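Local coordinates for protein yeast glycogen phosphorylase (Saccharomyces cerevisiae, PDB 1YGP) that belongs to the carbohydrate phosphorylase family of the GT-B clan and carries bound pyridoxal-5'-phosphate, at residues R98-S103 / H341-R346; V226-T231 / C336-H341; R625-K630 / D785-Y790; P781-S786 / D823-L828. All blocks are in the same frame, centred on the assembly; numbering follows the deposited sequence.

Overall arrangement
Two pairs of contacts, one in each half of a GT-B phosphorylase, show how distant segments of chain are tied together. From the N terminus, strand 98-102 meets helix 322-350 across 237 intervening residues, the closure made by interaction 1. Within that long loop, interaction 2 closes a shorter one of 104 residues, setting strand 221-232 on the same helix; both strands belong to one mixed sheet. Only afterwards does interaction 3 open, joining helix 615-634 to helix 782-790, and interaction 4 starts where it ends, carrying helix 782-790 onto helix 820-840. Centres of interactions 1 and 3 lie about 57 Å apart, on opposite sides of the chain's centre.

Interaction 1: R98-S103 / H341-R346; sequences RVYYLS and HDILRR. With PO4 (phosphate ion), chain C.
Y100 and I343 meet ring face to aliphatic branch where strand 98-102 of the large mixed sheet lies beside helix 322-350, a strand-helix layer of the N-terminal GT-B domain. The two short segments run almost antiparallel, at 170°. I343 CG1 stands over the middle of the Y100 ring, 3.6 Å from its centroid, in a CH-pi contact. Its CD1 leans toward the inner end of the ring, 3.8 Å from Y100 CG, while I343 CG2 lies by Y100 CD2 and CE2, so the forked side chain spans the aromatic face.

R346 takes charge of the polar end. Its CG is anti to the backbone N (chi1 -171°), and the chain then bends at chi3. R346 NH1 donates to Y100 OH at 2.9 Å, with the hydroxyl in the guanidinium plane and an N-H...O angle of 153°. NH1 also bonds Y187 OH, whereas NH2 and NE turn to anions: NH2 reaches D342 OD2 at 3.2 Å in a salt bridge, and NE reaches O1 of a phosphate ion, most likely picked up from the crystallisation medium, at 3.0 Å. R345 NH2 holds O4 of the same ion at 2.8 Å, while D342 OD2 is shared with R278 and Y187. This anionic surround probably offsets the like charge of R98, over one face of whose guanidinium sits R346 CD, 4.0 Å from R98 NH1.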
loop_
_atom_site.group_PDB
_atom_site.type_symbol
_atom_site.label_atom_id
_atom_site.label_comp_id
_atom_site.label_asym_id
_atom_site.label_seq_id
_atom_site.Cartn_x
_atom_site.Cartn_y
_atom_site.Cartn_z
ATOM N N ARG A 98 26.381 -10.322 -18.237
ATOM C CA ARG A 98 25.630 -10.190 -17.012
ATOM C C ARG A 98 25.001 -11.521 -16.678
ATOM O O ARG A 98 24.725 -12.363 -17.542
ATOM C CB ARG A 98 24.516 -9.160 -17.154
ATOM C CG ARG A 98 24.995 -7.756 -17.438
ATOM C CD ARG A 98 23.882 -6.746 -17.209
ATOM N NE ARG A 98 24.248 -5.497 -17.856
ATOM C CZ ARG A 98 23.945 -4.295 -17.381
ATOM N NH1 ARG A 98 23.272 -4.116 -16.241
ATOM N NH2 ARG A 98 24.308 -3.238 -18.100
ATOM N N VAL A 99 24.742 -11.676 -15.390
ATOM C CA VAL A 99 24.178 -12.889 -14.833
ATOM C C VAL A 99 22.761 -12.546 -14.394
ATOM O O VAL A 99 22.574 -11.501 -13.771
ATOM C CB VAL A 99 24.997 -13.321 -13.629
ATOM C CG1 VAL A 99 24.432 -14.608 -13.079
ATOM C CG2 VAL A 99 26.439 -13.472 -14.021
ATOM N N TYR A 100 21.739 -13.335 -14.669
ATOM C CA TYR A 100 20.407 -13.056 -14.191
ATOM C C TYR A 100 20.119 -14.336 -13.426
ATOM O O TYR A 100 20.347 -15.464 -13.893
ATOM C CB TYR A 100 19.468 -12.840 -15.371
ATOM C CG TYR A 100 19.725 -11.496 -16.041
ATOM C CD1 TYR A 100 19.435 -10.294 -15.385
ATOM C CD2 TYR A 100 20.239 -11.458 -17.333
ATOM C CE1 TYR A 100 19.654 -9.068 -16.023
ATOM C CE2 TYR A 100 20.460 -10.242 -17.978
ATOM C CZ TYR A 100 20.166 -9.048 -17.322
ATOM O OH TYR A 100 20.382 -7.839 -17.976
ATOM N N TYR A 101 19.731 -14.150 -12.178
ATOM C CA TYR A 101 19.531 -15.244 -11.264
ATOM C C TYR A 101 18.022 -15.312 -11.068
ATOM O O TYR A 101 17.440 -14.444 -10.392
ATOM C CB TYR A 101 20.302 -14.915 -9.960
ATOM C CG TYR A 101 20.434 -16.132 -9.060
ATOM C CD1 TYR A 101 21.492 -17.029 -9.261
ATOM C CD2 TYR A 101 19.451 -16.405 -8.109
ATOM C CE1 TYR A 101 21.555 -18.210 -8.521
ATOM C CE2 TYR A 101 19.509 -17.581 -7.372
ATOM C CZ TYR A 101 20.553 -18.478 -7.587
ATOM O OH TYR A 101 20.547 -19.677 -6.910
ATOM N N LEU A 102 17.327 -16.282 -11.651
ATOM C CA LEU A 102 15.895 -16.352 -11.458
ATOM C C LEU A 102 15.586 -17.286 -10.310
ATOM O O LEU A 102 16.024 -18.441 -10.286
ATOM C CB LEU A 102 15.247 -16.825 -12.750
ATOM C CG LEU A 102 14.826 -15.750 -13.764
ATOM C CD1 LEU A 102 15.906 -14.694 -13.967
ATOM C CD2 LEU A 102 14.537 -16.440 -15.062
ATOM N N SER A 103 14.886 -16.806 -9.299
ATOM C CA SER A 103 14.544 -17.645 -8.178
ATOM C C SER A 103 13.124 -17.293 -7.762
ATOM O O SER A 103 12.685 -16.132 -7.768
ATOM C CB SER A 103 15.472 -17.387 -7.030
ATOM O OG SER A 103 15.172 -18.297 -5.982
ATOM N N HIS A 341 11.400 -10.409 -20.612
ATOM C CA HIS A 341 11.139 -9.181 -21.335
ATOM C C HIS A 341 12.112 -8.083 -20.951
ATOM O O HIS A 341 12.614 -7.348 -21.814
ATOM C CB HIS A 341 9.737 -8.707 -21.048
ATOM C CG HIS A 341 9.332 -7.469 -21.824
ATOM N ND1 HIS A 341 9.876 -6.259 -21.821
ATOM C CD2 HIS A 341 8.255 -7.428 -22.677
ATOM C CE1 HIS A 341 9.180 -5.489 -22.623
ATOM N NE2 HIS A 341 8.213 -6.204 -23.130
ATOM N N ASP A 342 12.316 -7.921 -19.645
ATOM C CA ASP A 342 13.187 -6.878 -19.143
ATOM C C ASP A 342 14.628 -7.239 -19.523
ATOM O O ASP A 342 15.374 -6.355 -19.950
ATOM C CB ASP A 342 12.940 -6.776 -17.629
ATOM C CG ASP A 342 13.592 -5.579 -16.967
ATOM O OD1 ASP A 342 13.712 -4.519 -17.558
ATOM O OD2 ASP A 342 14.005 -5.686 -15.825
ATOM N N ILE A 343 14.990 -8.531 -19.508
ATOM C CA ILE A 343 16.316 -9.002 -19.892
ATOM C C ILE A 343 16.544 -8.789 -21.387
ATOM O O ILE A 343 17.653 -8.426 -21.748
ATOM C CB ILE A 343 16.422 -10.498 -19.481
ATOM C CG1 ILE A 343 16.582 -10.542 -17.967
ATOM C CG2 ILE A 343 17.567 -11.224 -20.199
ATOM C CD1 ILE A 343 16.212 -11.905 -17.354
ATOM N N LEU A 344 15.597 -8.939 -22.312
ATOM C CA LEU A 344 15.858 -8.645 -23.708
ATOM C C LEU A 344 15.797 -7.138 -24.015
ATOM O O LEU A 344 16.481 -6.657 -24.936
ATOM C CB LEU A 344 14.859 -9.347 -24.601
ATOM C CG LEU A 344 14.472 -10.780 -24.308
ATOM C CD1 LEU A 344 13.731 -11.338 -25.490
ATOM C CD2 LEU A 344 15.706 -11.633 -24.098
ATOM N N ARG A 345 15.008 -6.341 -23.272
ATOM C CA ARG A 345 14.903 -4.909 -23.538
ATOM C C ARG A 345 16.260 -4.244 -23.341
ATOM O O ARG A 345 16.785 -3.527 -24.196
ATOM C CB ARG A 345 13.907 -4.241 -22.604
ATOM C CG ARG A 345 13.767 -2.811 -23.095
ATOM C CD ARG A 345 13.356 -1.706 -22.141
ATOM N NE ARG A 345 14.305 -1.615 -21.065
ATOM C CZ ARG A 345 13.982 -2.152 -19.893
ATOM N NH1 ARG A 345 12.791 -2.762 -19.712
ATOM N NH2 ARG A 345 14.876 -2.119 -18.907
ATOM N N ARG A 346 16.855 -4.548 -22.197
ATOM C CA ARG A 346 18.163 -4.046 -21.843
ATOM C C ARG A 346 19.159 -4.454 -22.928
ATOM O O ARG A 346 19.944 -3.609 -23.364
ATOM C CB ARG A 346 18.500 -4.626 -20.493
ATOM C CG ARG A 346 19.740 -4.049 -19.869
ATOM C CD ARG A 346 19.896 -4.485 -18.418
ATOM N NE ARG A 346 18.756 -4.031 -17.645
ATOM C CZ ARG A 346 17.969 -4.903 -17.013
ATOM N NH1 ARG A 346 18.216 -6.214 -17.065
ATOM N NH2 ARG A 346 16.879 -4.458 -16.383
HETATM P P PO4 C . 17.930 -0.567 -17.678
HETATM O O1 PO4 C . 19.304 -1.047 -17.435
HETATM O O2 PO4 C . 17.057 -1.154 -16.645
HETATM O O3 PO4 C . 17.875 0.921 -17.592
HETATM O O4 PO4 C . 17.472 -0.971 -19.021
#

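Interaction 2: V226-T231 / C336-H341; sequences VQIPVT and CAASLH
I228 is the first residue of segment 226-231 to touch helix segment 336-341, and it does so with all three carbons beyond CB. Its CG2 rides over one face of the H341 ring in a CH-pi contact, 3.6 Å from the centroid and offset toward the rim, while CD1 lies over the same ring, 3.4 Å from H341 ND1. The imidazole is brought beneath them by a side chain whose CG is anti to the backbone N (chi1 -176°). I228 CG1, which carries CD1, packs against A338 CB at 4.1 Å. P229 points away from the helix and touches R256 of the neighbouring strand. V230 then adds a second apolar step, its CG2 resting 4.1 Å from A337 CB and a little farther from A338 CB.

With the small A337 and A338 at the joint, the backbones come near, I228 CA and A338 CA being 5.9 Å apart. Strand 221-232 is one of the two outermost strands of its sheet within the chain, and its I228 and V230 bond through the backbone to A259 and V257 of strand 255-267. No hydrogen bond joins the two segments, so this joint between sheet edge and helix rests on shape and dispersion, with the exposed H341 imidazole at the margin of the contact.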
loop_
_atom_site.group_PDB
_atom_site.type_symbol
_atom_site.label_atom_id
_atom_site.label_comp_id
_atom_site.label_asym_id
_atom_site.label_seq_id
_atom_site.Cartn_x
_atom_site.Cartn_y
_atom_site.Cartn_z
ATOM N N VAL A 226 8.179 1.015 -15.207
ATOM C CA VAL A 226 8.384 -0.271 -15.844
ATOM C C VAL A 226 7.117 -1.071 -15.656
ATOM O O VAL A 226 6.903 -1.600 -14.567
ATOM C CB VAL A 226 9.609 -0.954 -15.171
ATOM C CG1 VAL A 226 9.855 -2.343 -15.707
ATOM C CG2 VAL A 226 10.862 -0.156 -15.506
ATOM N N GLN A 227 6.248 -1.126 -16.663
ATOM C CA GLN A 227 5.039 -1.960 -16.656
ATOM C C GLN A 227 5.007 -2.946 -17.823
ATOM O O GLN A 227 4.708 -2.535 -18.942
ATOM C CB GLN A 227 3.812 -1.104 -16.747
ATOM C CG GLN A 227 3.626 -0.305 -15.486
ATOM C CD GLN A 227 2.401 0.586 -15.538
ATOM O OE1 GLN A 227 1.413 0.333 -16.229
ATOM N NE2 GLN A 227 2.423 1.691 -14.819
ATOM N N ILE A 228 5.324 -4.230 -17.670
ATOM C CA ILE A 228 5.327 -5.223 -18.757
ATOM C C ILE A 228 3.922 -5.822 -18.885
ATOM O O ILE A 228 3.414 -6.212 -17.837
ATOM C CB ILE A 228 6.307 -6.409 -18.468
ATOM C CG1 ILE A 228 7.690 -6.017 -17.932
ATOM C CG2 ILE A 228 6.489 -7.106 -19.787
ATOM C CD1 ILE A 228 8.596 -5.223 -18.887
ATOM N N PRO A 229 3.200 -5.922 -20.013
ATOM C CA PRO A 229 2.010 -6.787 -20.194
ATOM C C PRO A 229 2.335 -8.279 -20.295
ATOM O O PRO A 229 3.351 -8.661 -20.894
ATOM C CB PRO A 229 1.348 -6.285 -21.450
ATOM C CG PRO A 229 1.832 -4.852 -21.528
ATOM C CD PRO A 229 3.296 -4.982 -21.120
ATOM N N VAL A 230 1.501 -9.154 -19.737
ATOM C CA VAL A 230 1.738 -10.590 -19.685
ATOM C C VAL A 230 0.396 -11.182 -20.075
ATOM O O VAL A 230 -0.641 -10.690 -19.624
ATOM C CB VAL A 230 2.155 -10.991 -18.245
ATOM C CG1 VAL A 230 2.125 -12.495 -18.078
ATOM C CG2 VAL A 230 3.585 -10.563 -17.975
ATOM N N THR A 231 0.360 -12.266 -20.832
ATOM C CA THR A 231 -0.873 -12.763 -21.432
ATOM C C THR A 231 -1.177 -14.197 -21.063
ATOM O O THR A 231 -0.262 -15.021 -20.942
ATOM C CB THR A 231 -0.696 -12.571 -22.962
ATOM O OG1 THR A 231 -0.984 -11.196 -23.117
ATOM C CG2 THR A 231 -1.544 -13.407 -23.885
ATOM N N CYS A 336 8.439 -15.437 -15.233
ATOM C CA CYS A 336 9.364 -15.749 -16.332
ATOM C C CYS A 336 9.255 -14.813 -17.539
ATOM O O CYS A 336 10.241 -14.331 -18.096
ATOM C CB CYS A 336 9.122 -17.158 -16.789
ATOM S SG CYS A 336 9.813 -18.273 -15.555
ATOM N N ALA A 337 8.020 -14.480 -17.868
ATOM C CA ALA A 337 7.650 -13.608 -18.951
ATOM C C ALA A 337 8.187 -12.186 -18.795
ATOM O O ALA A 337 8.949 -11.694 -19.642
ATOM C CB ALA A 337 6.134 -13.570 -19.024
ATOM N N ALA A 338 7.795 -11.518 -17.701
ATOM C CA ALA A 338 8.196 -10.158 -17.399
ATOM C C ALA A 338 9.712 -10.036 -17.255
ATOM O O ALA A 338 10.345 -9.175 -17.874
ATOM C CB ALA A 338 7.536 -9.742 -16.119
ATOM N N SER A 339 10.331 -10.938 -16.507
ATOM C CA SER A 339 11.766 -10.956 -16.350
ATOM C C SER A 339 12.487 -11.161 -17.670
ATOM O O SER A 339 13.419 -10.417 -17.973
ATOM C CB SER A 339 12.123 -12.055 -15.399
ATOM O OG SER A 339 11.538 -11.803 -14.131
ATOM N N LEU A 340 12.086 -12.102 -18.526
ATOM C CA LEU A 340 12.757 -12.263 -19.808
ATOM C C LEU A 340 12.587 -11.011 -20.637
ATOM O O LEU A 340 13.548 -10.528 -21.229
ATOM C CB LEU A 340 12.193 -13.431 -20.571
ATOM C CG LEU A 340 13.169 -14.541 -20.828
ATOM C CD1 LEU A 340 14.337 -14.000 -21.598
ATOM C CD2 LEU A 340 13.710 -15.084 -19.527
ATOM N N HIS A 341 11.400 -10.409 -20.612
ATOM C CA HIS A 341 11.139 -9.181 -21.335
ATOM C C HIS A 341 12.112 -8.083 -20.951
ATOM O O HIS A 341 12.614 -7.348 -21.814
ATOM C CB HIS A 341 9.737 -8.707 -21.048
ATOM C CG HIS A 341 9.332 -7.469 -21.824
ATOM N ND1 HIS A 341 9.876 -6.259 -21.821
ATOM C CD2 HIS A 341 8.255 -7.428 -22.677
ATOM C CE1 HIS A 341 9.180 -5.489 -22.623
ATOM N NE2 HIS A 341 8.213 -6.204 -23.130
#

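Interaction 3: R625-K630 / D785-Y790; sequences RYLAMK and DSVLSY
Y790, with CG anti to its backbone N (chi1 -180°) and the ring turned by a chi2 of 70°, presents a flat face to L627. V787, one turn earlier, has CG1 anti to its carbonyl carbon, beside the backbone N, from where it meets the same leucine. Segments 625-630 and 785-790, of helices 615-634 and 782-790, cross at 93° in the C-terminal half of the GT-B fold.

L627 divides its two methyls between these neighbours. CD1 stands over the centre of the Y790 ring, 3.5 Å from the centroid and almost exactly on the ring normal, a textbook CH-pi placement. CD2 sits at the root of the ring, 3.6 Å from Y790 CG, and also touches V787 CG1 at 4.2 Å. Y626, just before L627, takes a lesser share: Y790 OH lies near the plane of the Y626 ring at its edge, 4.3 Å from Y626 CE2. Outside the two segments, the Y790 ring meets that of F796 with their planes nearly perpendicular, and V787 also packs on I623 and Y624.

Several polar groups are bonded within their own helix or to other parts of the chain. S789 OG and S789 N reach D785 O from opposite faces of its carbonyl plane, the hydroxyl at 2.9 Å, and K630 forms a salt bridge with D681. No hydrogen bond joins the two segments, which implies that aliphatic-aromatic contact carries this crossing.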
loop_
_atom_site.group_PDB
_atom_site.type_symbol
_atom_site.label_atom_id
_atom_site.label_comp_id
_atom_site.label_asym_id
_atom_site.label_seq_id
_atom_site.Cartn_x
_atom_site.Cartn_y
_atom_site.Cartn_z
ATOM N N ARG A 625 14.616 -40.096 27.448
ATOM C CA ARG A 625 15.438 -39.587 28.518
ATOM C C ARG A 625 14.536 -39.227 29.689
ATOM O O ARG A 625 14.774 -39.764 30.766
ATOM C CB ARG A 625 16.204 -38.365 28.030
ATOM C CG ARG A 625 17.039 -37.696 29.120
ATOM C CD ARG A 625 17.565 -36.358 28.658
ATOM N NE ARG A 625 18.978 -36.397 28.321
ATOM C CZ ARG A 625 19.836 -35.620 28.994
ATOM N NH1 ARG A 625 19.417 -34.814 29.989
ATOM N NH2 ARG A 625 21.118 -35.600 28.637
ATOM N N TYR A 626 13.466 -38.449 29.513
ATOM C CA TYR A 626 12.564 -38.065 30.598
ATOM C C TYR A 626 12.024 -39.272 31.382
ATOM O O TYR A 626 12.040 -39.306 32.620
ATOM C CB TYR A 626 11.392 -37.273 30.027
ATOM C CG TYR A 626 10.382 -36.842 31.071
ATOM C CD1 TYR A 626 10.757 -35.932 32.065
ATOM C CD2 TYR A 626 9.070 -37.323 31.010
ATOM C CE1 TYR A 626 9.812 -35.492 32.998
ATOM C CE2 TYR A 626 8.122 -36.887 31.939
ATOM C CZ TYR A 626 8.498 -35.971 32.926
ATOM O OH TYR A 626 7.556 -35.503 33.827
ATOM N N LEU A 627 11.561 -40.289 30.663
ATOM C CA LEU A 627 11.066 -41.508 31.277
ATOM C C LEU A 627 12.151 -42.213 32.084
ATOM O O LEU A 627 11.904 -42.698 33.193
ATOM C CB LEU A 627 10.527 -42.406 30.173
ATOM C CG LEU A 627 9.036 -42.698 30.167
ATOM C CD1 LEU A 627 8.195 -41.544 30.721
ATOM C CD2 LEU A 627 8.694 -43.032 28.733
ATOM N N ALA A 628 13.370 -42.215 31.573
ATOM C CA ALA A 628 14.487 -42.797 32.271
ATOM C C ALA A 628 14.814 -41.999 33.541
ATOM O O ALA A 628 15.026 -42.573 34.611
ATOM C CB ALA A 628 15.674 -42.806 31.332
ATOM N N MET A 629 14.777 -40.668 33.489
ATOM C CA MET A 629 15.079 -39.806 34.625
ATOM C C MET A 629 14.106 -40.027 35.761
ATOM O O MET A 629 14.475 -40.259 36.909
ATOM C CB MET A 629 14.969 -38.344 34.288
ATOM C CG MET A 629 15.767 -37.818 33.134
ATOM S SD MET A 629 15.440 -36.044 33.091
ATOM C CE MET A 629 17.057 -35.534 33.597
ATOM N N LYS A 630 12.837 -39.962 35.397
ATOM C CA LYS A 630 11.738 -40.089 36.315
ATOM C C LYS A 630 11.737 -41.411 37.038
ATOM O O LYS A 630 11.616 -41.470 38.265
ATOM C CB LYS A 630 10.434 -39.905 35.539
ATOM C CG LYS A 630 9.847 -38.524 35.753
ATOM C CD LYS A 630 9.437 -38.531 37.217
ATOM C CE LYS A 630 8.842 -37.254 37.707
ATOM N NZ LYS A 630 7.608 -36.985 36.997
ATOM N N ASP A 785 9.892 -48.749 22.402
ATOM C CA ASP A 785 8.588 -49.255 22.768
ATOM C C ASP A 785 8.088 -48.620 24.051
ATOM O O ASP A 785 6.884 -48.407 24.206
ATOM C CB ASP A 785 8.620 -50.753 22.940
ATOM C CG ASP A 785 7.200 -51.292 22.973
ATOM O OD1 ASP A 785 6.471 -51.130 21.987
ATOM O OD2 ASP A 785 6.825 -51.850 24.004
ATOM N N SER A 786 8.990 -48.236 24.938
ATOM C CA SER A 786 8.603 -47.556 26.146
ATOM C C SER A 786 8.029 -46.221 25.721
ATOM O O SER A 786 6.884 -45.942 26.089
ATOM C CB SER A 786 9.816 -47.373 27.030
ATOM O OG SER A 786 10.343 -48.658 27.348
ATOM N N VAL A 787 8.685 -45.423 24.868
ATOM C CA VAL A 787 8.088 -44.141 24.538
ATOM C C VAL A 787 6.832 -44.305 23.710
ATOM O O VAL A 787 5.857 -43.629 24.052
ATOM C CB VAL A 787 9.056 -43.187 23.792
ATOM C CG1 VAL A 787 10.064 -42.755 24.802
ATOM C CG2 VAL A 787 9.849 -43.815 22.686
ATOM N N LEU A 788 6.715 -45.211 22.734
ATOM C CA LEU A 788 5.461 -45.281 21.997
ATOM C C LEU A 788 4.263 -45.687 22.861
ATOM O O LEU A 788 3.169 -45.137 22.695
ATOM C CB LEU A 788 5.612 -46.225 20.800
ATOM C CG LEU A 788 6.575 -45.734 19.693
ATOM C CD1 LEU A 788 6.302 -46.507 18.427
ATOM C CD2 LEU A 788 6.355 -44.267 19.344
ATOM N N SER A 789 4.458 -46.547 23.865
ATOM C CA SER A 789 3.391 -46.910 24.784
ATOM C C SER A 789 3.096 -45.736 25.690
ATOM O O SER A 789 1.944 -45.487 26.023
ATOM C CB SER A 789 3.788 -48.086 25.655
ATOM O OG SER A 789 4.150 -49.197 24.839
ATOM N N TYR A 790 4.114 -44.964 26.076
ATOM C CA TYR A 790 3.910 -43.839 26.974
ATOM C C TYR A 790 3.146 -42.678 26.313
ATOM O O TYR A 790 2.762 -41.697 26.979
ATOM C CB TYR A 790 5.291 -43.383 27.490
ATOM C CG TYR A 790 5.179 -42.211 28.446
ATOM C CD1 TYR A 790 4.620 -42.402 29.708
ATOM C CD2 TYR A 790 5.552 -40.936 28.026
ATOM C CE1 TYR A 790 4.420 -41.315 30.549
ATOM C CE2 TYR A 790 5.353 -39.844 28.861
ATOM C CZ TYR A 790 4.783 -40.042 30.118
ATOM O OH TYR A 790 4.532 -38.948 30.926
#

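Interaction 4: P781-S786 / D823-L828; sequences PSSLDS and DFESYL
In the C-terminal half of the GT-B fold, where the short helical segments 782-786 and 823-828 run at 94° to each other, F824 of helix 820-840 meets S783 and L784 in the first turn of helix 782-790. The phenyl ring is sandwiched. L784 CD1 stands over the centre of one face, 3.8 Å from the centroid in a CH-pi contact, and on the opposite face lies L828 CG of its own helix, offset toward the rim. At the edge, near the ring plane, come S783 CB and OG, the hydroxyl oxygen 3.7 Å from F824 CD2. F824 also packs on L617 and F620 of helix 615-634, so the ring serves as a meeting point of three helices.

P781 occupies the N-cap position, and its carbonyl O accepts from D785 N; P781 CB lies 4.5 Å from E825 CG. Farther round the turn, S786 OG folds back onto S782 O at 2.8 Å.

One polar bond joins the two segments. S783 OG lies between its backbone N and carbonyl carbon (chi1 34°), and the E825 chain bends at chi2. The hydroxyl donates to E825 OE2 at 3.0 Å, approaching on the anti side of the carboxylate, 23° out of its plane.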
loop_
_atom_site.group_PDB
_atom_site.type_symbol
_atom_site.label_atom_id
_atom_site.label_comp_id
_atom_site.label_asym_id
_atom_site.label_seq_id
_atom_site.Cartn_x
_atom_site.Cartn_y
_atom_site.Cartn_z
ATOM N N PRO A 781 12.867 -51.905 19.388
ATOM C CA PRO A 781 13.681 -51.864 20.597
ATOM C C PRO A 781 12.869 -51.507 21.835
ATOM O O PRO A 781 12.082 -50.560 21.765
ATOM C CB PRO A 781 14.733 -50.835 20.290
ATOM C CG PRO A 781 14.812 -50.847 18.788
ATOM C CD PRO A 781 13.371 -50.987 18.377
ATOM N N SER A 782 13.043 -52.149 22.987
ATOM C CA SER A 782 12.341 -51.782 24.214
ATOM C C SER A 782 12.303 -50.284 24.523
ATOM O O SER A 782 11.263 -49.755 24.920
ATOM C CB SER A 782 12.979 -52.482 25.398
ATOM O OG SER A 782 13.216 -53.845 25.081
ATOM N N SER A 783 13.398 -49.573 24.263
ATOM C CA SER A 783 13.536 -48.145 24.520
ATOM C C SER A 783 12.460 -47.333 23.825
ATOM O O SER A 783 11.696 -46.568 24.428
ATOM C CB SER A 783 14.916 -47.735 24.044
ATOM O OG SER A 783 15.264 -48.510 22.896
ATOM N N LEU A 784 12.384 -47.630 22.526
ATOM C CA LEU A 784 11.420 -46.997 21.657
ATOM C C LEU A 784 10.038 -47.469 22.046
ATOM O O LEU A 784 9.105 -46.661 22.092
ATOM C CB LEU A 784 11.660 -47.355 20.203
ATOM C CG LEU A 784 10.802 -46.575 19.240
ATOM C CD1 LEU A 784 11.161 -45.108 19.370
ATOM C CD2 LEU A 784 11.029 -47.048 17.820
ATOM N N ASP A 785 9.892 -48.749 22.402
ATOM C CA ASP A 785 8.588 -49.255 22.768
ATOM C C ASP A 785 8.088 -48.620 24.051
ATOM O O ASP A 785 6.884 -48.407 24.206
ATOM C CB ASP A 785 8.620 -50.753 22.940
ATOM C CG ASP A 785 7.200 -51.292 22.973
ATOM O OD1 ASP A 785 6.471 -51.130 21.987
ATOM O OD2 ASP A 785 6.825 -51.850 24.004
ATOM N N SER A 786 8.990 -48.236 24.938
ATOM C CA SER A 786 8.603 -47.556 26.146
ATOM C C SER A 786 8.029 -46.221 25.721
ATOM O O SER A 786 6.884 -45.942 26.089
ATOM C CB SER A 786 9.816 -47.373 27.030
ATOM O OG SER A 786 10.343 -48.658 27.348
ATOM N N ASP A 823 17.425 -46.411 13.783
ATOM C CA ASP A 823 18.403 -45.482 14.291
ATOM C C ASP A 823 18.219 -45.135 15.754
ATOM O O ASP A 823 19.145 -44.549 16.329
ATOM C CB ASP A 823 18.369 -44.223 13.404
ATOM C CG ASP A 823 18.748 -44.467 11.947
ATOM O OD1 ASP A 823 19.312 -45.506 11.599
ATOM O OD2 ASP A 823 18.496 -43.599 11.132
ATOM N N PHE A 824 17.136 -45.550 16.425
ATOM C CA PHE A 824 16.877 -45.085 17.786
ATOM C C PHE A 824 17.999 -45.345 18.778
ATOM O O PHE A 824 18.487 -44.422 19.441
ATOM C CB PHE A 824 15.592 -45.703 18.353
ATOM C CG PHE A 824 15.054 -44.868 19.516
ATOM C CD1 PHE A 824 14.720 -43.521 19.311
ATOM C CD2 PHE A 824 14.929 -45.425 20.795
ATOM C CE1 PHE A 824 14.271 -42.736 20.384
ATOM C CE2 PHE A 824 14.478 -44.623 21.854
ATOM C CZ PHE A 824 14.150 -43.278 21.659
ATOM N N GLU A 825 18.488 -46.581 18.834
ATOM C CA GLU A 825 19.542 -46.922 19.767
ATOM C C GLU A 825 20.867 -46.223 19.514
ATOM O O GLU A 825 21.533 -45.795 20.457
ATOM C CB GLU A 825 19.711 -48.436 19.746
ATOM C CG GLU A 825 18.840 -49.122 20.806
ATOM C CD GLU A 825 19.130 -48.608 22.217
ATOM O OE1 GLU A 825 20.271 -48.731 22.680
ATOM O OE2 GLU A 825 18.216 -48.068 22.845
ATOM N N SER A 826 21.219 -46.051 18.240
ATOM C CA SER A 826 22.439 -45.396 17.825
ATOM C C SER A 826 22.332 -43.939 18.232
ATOM O O SER A 826 23.263 -43.412 18.853
ATOM C CB SER A 826 22.570 -45.551 16.312
ATOM O OG SER A 826 23.733 -45.005 15.680
ATOM N N TYR A 827 21.195 -43.293 17.940
ATOM C CA TYR A 827 20.926 -41.909 18.308
ATOM C C TYR A 827 21.116 -41.685 19.806
ATOM O O TYR A 827 21.848 -40.785 20.243
ATOM C CB TYR A 827 19.497 -41.574 17.884
ATOM C CG TYR A 827 19.075 -40.151 18.208
ATOM C CD1 TYR A 827 19.736 -39.072 17.614
ATOM C CD2 TYR A 827 18.031 -39.930 19.100
ATOM C CE1 TYR A 827 19.357 -37.770 17.912
ATOM C CE2 TYR A 827 17.645 -38.629 19.398
ATOM C CZ TYR A 827 18.314 -37.559 18.805
ATOM O OH TYR A 827 17.986 -36.261 19.141
ATOM N N LEU A 828 20.474 -42.505 20.618
ATOM C CA LEU A 828 20.662 -42.418 22.052
ATOM C C LEU A 828 22.128 -42.638 22.483
ATOM O O LEU A 828 22.640 -41.889 23.336
ATOM C CB LEU A 828 19.769 -43.438 22.714
ATOM C CG LEU A 828 18.279 -43.345 22.483
ATOM C CD1 LEU A 828 17.627 -44.499 23.216
ATOM C CD2 LEU A 828 17.736 -42.019 22.970
#